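Local coordinates for protein putative peptidyl-prolyl cis-trans isomerase Cbf2 (Campylobacter jejuni, PDB 3RFW) that probably catalyses the cis-trans isomerisation of peptidyl-proline bonds and acts as a SurA-like chaperone, at residues 116-127 against 193-202. Residues are numbered along the deposited sequence; the frame is centred on the assembly and turned at random.
Sequences KHILVATEKEAK and PVKTNFGYHV
Leu119 sets CD1 squarely over one face of the His201 imidazole, a CH-pi contact 4.0 Å from the ring centroid and 6° off its normal. At the ring's edge His201 NE2 shares a 2.6 Å hydrogen bond with Thr196 OG1, which also accepts from Phe198 N in an ST turn and so ties the imidazole to the hairpin bend. His117 meets His201 rim to rim, where His117 CD2 lies 3.2 Å from His201 ND1, and Phe177 packs against both rings. On the other side of the sheet, one face of the Tyr200 ring carries the start of helix 123-133: Glu123 N sits toward the rim, while Glu123 CB stands over the face, 3.7 Å from the centroid. Tyr200 CG, anti to its carbonyl carbon (chi1 -68°), turns the ring so that its face meets this first turn. One turn on, the methyl Ala126 CB touches both Pro193 CG (3.7 Å) and Tyr200 CB (3.8 Å). Four backbone bonds pair Ile118 with Val202 and Val120 with Tyr200, with Leu119 and His201 the non-hydrogen-bonded pair between. These are the central strands of a four-stranded antiparallel sheet, order 2-1-4-3, with the helix on the Val120-Tyr200 face and two histidines side by side on the other, as in the parvulin (PpiC-type) domain.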
loop_
_atom_site.group_PDB
_atom_site.type_symbol
_atom_site.label_atom_id
_atom_site.label_comp_id
_atom_site.label_asym_id
_atom_site.label_seq_id
_atom_site.Cartn_x
_atom_site.Cartn_y
_atom_site.Cartn_z
ATOM N N LYS A 116 -2.470 26.983 -18.851
ATOM C CA LYS A 116 -3.152 27.747 -17.811
ATOM C C LYS A 116 -4.479 28.279 -18.335
ATOM O O LYS A 116 -4.641 28.449 -19.536
ATOM C CB LYS A 116 -2.265 28.922 -17.347
ATOM C CG LYS A 116 -1.026 28.484 -16.539
ATOM C CD LYS A 116 -0.187 29.670 -16.116
ATOM C CE LYS A 116 1.265 29.273 -15.884
ATOM N NZ LYS A 116 2.088 30.466 -15.559
ATOM N N HIS A 117 -5.401 28.608 -17.434
ATOM C CA HIS A 117 -6.617 29.320 -17.827
ATOM C C HIS A 117 -7.083 30.417 -16.859
ATOM O O HIS A 117 -6.610 30.499 -15.719
ATOM C CB HIS A 117 -7.747 28.340 -18.182
ATOM C CG HIS A 117 -8.641 27.986 -17.036
ATOM N ND1 HIS A 117 -8.158 27.596 -15.803
ATOM C CD2 HIS A 117 -9.991 27.885 -16.962
ATOM C CE1 HIS A 117 -9.173 27.295 -15.011
ATOM N NE2 HIS A 117 -10.295 27.443 -15.695
ATOM N N ILE A 118 -7.927 31.314 -17.366
ATOM C CA ILE A 118 -8.630 32.311 -16.550
ATOM C C ILE A 118 -10.126 32.143 -16.773
ATOM O O ILE A 118 -10.569 32.079 -17.902
ATOM C CB ILE A 118 -8.235 33.747 -16.978
ATOM C CG1 ILE A 118 -6.777 34.027 -16.621
ATOM C CG2 ILE A 118 -9.167 34.774 -16.358
ATOM C CD1 ILE A 118 -6.255 35.324 -17.175
ATOM N N LEU A 119 -10.906 32.052 -15.704
ATOM C CA LEU A 119 -12.345 31.859 -15.851
ATOM C C LEU A 119 -13.095 33.089 -15.357
ATOM O O LEU A 119 -12.736 33.682 -14.341
ATOM C CB LEU A 119 -12.815 30.584 -15.126
ATOM C CG LEU A 119 -14.325 30.313 -14.972
ATOM C CD1 LEU A 119 -15.001 30.195 -16.334
ATOM C CD2 LEU A 119 -14.574 29.033 -14.167
ATOM N N VAL A 120 -14.103 33.500 -16.114
ATOM C CA VAL A 120 -14.918 34.639 -15.763
ATOM C C VAL A 120 -16.325 34.347 -16.251
ATOM O O VAL A 120 -16.539 33.389 -16.999
ATOM C CB VAL A 120 -14.414 35.927 -16.449
ATOM C CG1 VAL A 120 -13.041 36.340 -15.895
ATOM C CG2 VAL A 120 -14.374 35.745 -17.974
ATOM N N ALA A 121 -17.280 35.177 -15.847
ATOM C CA ALA A 121 -18.675 34.759 -15.856
ATOM C C ALA A 121 -19.344 35.246 -17.129
ATOM O O ALA A 121 -20.429 34.788 -17.494
ATOM C CB ALA A 121 -19.410 35.305 -14.604
ATOM N N THR A 122 -18.647 36.124 -17.836
ATOM C CA THR A 122 -19.257 36.969 -18.846
ATOM C C THR A 122 -18.340 37.056 -20.076
ATOM O O THR A 122 -17.124 37.197 -19.943
ATOM C CB THR A 122 -19.507 38.376 -18.259
ATOM O OG1 THR A 122 -20.885 38.506 -17.881
ATOM C CG2 THR A 122 -19.128 39.467 -19.234
ATOM N N GLU A 123 -18.922 36.896 -21.262
ATOM C CA GLU A 123 -18.154 36.893 -22.512
ATOM C C GLU A 123 -17.266 38.127 -22.623
ATOM O O GLU A 123 -16.120 38.046 -23.097
ATOM C CB GLU A 123 -19.083 36.810 -23.727
ATOM C CG GLU A 123 -18.337 36.827 -25.072
ATOM C CD GLU A 123 -19.233 37.159 -26.268
ATOM O OE1 GLU A 123 -20.427 37.478 -26.075
ATOM O OE2 GLU A 123 -18.734 37.110 -27.409
ATOM N N LYS A 124 -17.795 39.255 -22.147
ATOM C CA LYS A 124 -17.142 40.554 -22.289
ATOM C C LYS A 124 -15.943 40.699 -21.349
ATOM O O LYS A 124 -14.922 41.296 -21.718
ATOM C CB LYS A 124 -18.155 41.696 -22.076
ATOM C CG LYS A 124 -17.592 42.928 -21.379
ATOM N N GLU A 125 -16.054 40.137 -20.147
ATOM C CA GLU A 125 -14.900 40.067 -19.242
ATOM C C GLU A 125 -13.754 39.270 -19.888
ATOM O O GLU A 125 -12.592 39.674 -19.817
ATOM C CB GLU A 125 -15.287 39.420 -17.904
ATOM C CG GLU A 125 -16.152 40.283 -16.994
ATOM C CD GLU A 125 -16.835 39.462 -15.911
ATOM O OE1 GLU A 125 -16.451 39.591 -14.732
ATOM O OE2 GLU A 125 -17.697 38.625 -16.250
ATOM N N ALA A 126 -14.106 38.175 -20.559
ATOM C CA ALA A 126 -13.126 37.340 -21.256
ATOM C C ALA A 126 -12.445 38.056 -22.424
ATOM O O ALA A 126 -11.235 37.919 -22.605
ATOM C CB ALA A 126 -13.750 36.020 -21.709
ATOM N N LYS A 127 -13.199 38.882 -23.157
ATOM C CA LYS A 127 -12.611 39.684 -24.232
ATOM C C LYS A 127 -11.645 40.742 -23.708
ATOM O O LYS A 127 -10.610 41.015 -24.330
ATOM C CB LYS A 127 -13.695 40.347 -25.089
ATOM C CG LYS A 127 -14.509 39.372 -25.937
ATOM C CD LYS A 127 -15.196 40.097 -27.095
ATOM C CE LYS A 127 -16.279 39.238 -27.716
ATOM N NZ LYS A 127 -17.562 39.976 -27.870
ATOM N N PRO A 193 -12.715 33.916 -26.525
ATOM C CA PRO A 193 -13.318 33.262 -25.367
ATOM C C PRO A 193 -13.844 31.863 -25.689
ATOM O O PRO A 193 -14.401 31.647 -26.765
ATOM C CB PRO A 193 -14.456 34.212 -25.001
ATOM C CG PRO A 193 -13.913 35.565 -25.343
ATOM C CD PRO A 193 -13.012 35.363 -26.549
ATOM N N VAL A 194 -13.579 30.912 -24.793
ATOM C CA VAL A 194 -14.100 29.547 -24.909
ATOM C C VAL A 194 -15.271 29.375 -23.955
ATOM O O VAL A 194 -15.134 29.622 -22.760
ATOM C CB VAL A 194 -13.021 28.502 -24.522
ATOM C CG1 VAL A 194 -13.548 27.077 -24.684
ATOM C CG2 VAL A 194 -11.722 28.723 -25.321
ATOM N N LYS A 195 -16.395 28.893 -24.469
ATOM C CA LYS A 195 -17.616 28.788 -23.677
ATOM C C LYS A 195 -17.843 27.379 -23.143
ATOM O O LYS A 195 -17.894 26.418 -23.911
ATOM C CB LYS A 195 -18.834 29.230 -24.500
ATOM N N THR A 196 -18.028 27.261 -21.830
ATOM C CA THR A 196 -18.445 25.988 -21.224
ATOM C C THR A 196 -19.619 26.162 -20.247
ATOM O O THR A 196 -20.145 27.263 -20.078
ATOM C CB THR A 196 -17.280 25.309 -20.450
ATOM O OG1 THR A 196 -16.972 26.075 -19.276
ATOM C CG2 THR A 196 -16.037 25.181 -21.320
ATOM N N ASN A 197 -19.946 25.078 -19.543
ATOM C CA ASN A 197 -20.852 25.113 -18.386
ATOM C C ASN A 197 -20.354 25.949 -17.197
ATOM O O ASN A 197 -21.141 26.301 -16.316
ATOM C CB ASN A 197 -21.168 23.688 -17.910
ATOM N N PHE A 198 -19.049 26.208 -17.138
ATOM C CA PHE A 198 -18.480 27.005 -16.048
ATOM C C PHE A 198 -18.470 28.496 -16.390
ATOM O O PHE A 198 -18.321 29.340 -15.502
ATOM C CB PHE A 198 -17.057 26.553 -15.706
ATOM C CG PHE A 198 -16.965 25.146 -15.173
ATOM C CD1 PHE A 198 -16.840 24.916 -13.810
ATOM C CD2 PHE A 198 -16.868 24.061 -16.042
ATOM C CE1 PHE A 198 -16.706 23.622 -13.318
ATOM C CE2 PHE A 198 -16.727 22.763 -15.559
ATOM C CZ PHE A 198 -16.647 22.543 -14.196
ATOM N N GLY A 199 -18.598 28.822 -17.672
ATOM C CA GLY A 199 -18.517 30.216 -18.104
ATOM C C GLY A 199 -17.585 30.405 -19.288
ATOM O O GLY A 199 -17.517 29.543 -20.160
ATOM N N TYR A 200 -16.848 31.520 -19.289
ATOM C CA TYR A 200 -15.994 31.936 -20.414
ATOM C C TYR A 200 -14.516 31.890 -20.019
ATOM O O TYR A 200 -14.113 32.552 -19.058
ATOM C CB TYR A 200 -16.364 33.357 -20.876
ATOM C CG TYR A 200 -17.734 33.456 -21.521
ATOM C CD1 TYR A 200 -18.869 33.764 -20.767
ATOM C CD2 TYR A 200 -17.908 33.157 -22.864
ATOM C CE1 TYR A 200 -20.137 33.800 -21.354
ATOM C CE2 TYR A 200 -19.168 33.185 -23.452
ATOM C CZ TYR A 200 -20.273 33.496 -22.694
ATOM O OH TYR A 200 -21.501 33.521 -23.302
ATOM N N HIS A 201 -13.708 31.114 -20.756
ATOM C CA HIS A 201 -12.291 30.940 -20.412
ATOM C C HIS A 201 -11.358 31.643 -21.381
ATOM O O HIS A 201 -11.589 31.649 -22.581
ATOM C CB HIS A 201 -11.894 29.469 -20.364
ATOM C CG HIS A 201 -12.933 28.571 -19.781
ATOM N ND1 HIS A 201 -12.644 27.646 -18.800
ATOM C CD2 HIS A 201 -14.246 28.418 -20.070
ATOM C CE1 HIS A 201 -13.729 26.940 -18.532
ATOM N NE2 HIS A 201 -14.714 27.389 -19.289
ATOM N N VAL A 202 -10.242 32.130 -20.856
ATOM C CA VAL A 202 -9.059 32.373 -21.656
ATOM C C VAL A 202 -7.969 31.353 -21.314
ATOM O O VAL A 202 -7.584 31.201 -20.148
ATOM C CB VAL A 202 -8.521 33.811 -21.429
ATOM C CG1 VAL A 202 -7.347 34.105 -22.358
ATOM C CG2 VAL A 202 -9.658 34.848 -21.611
#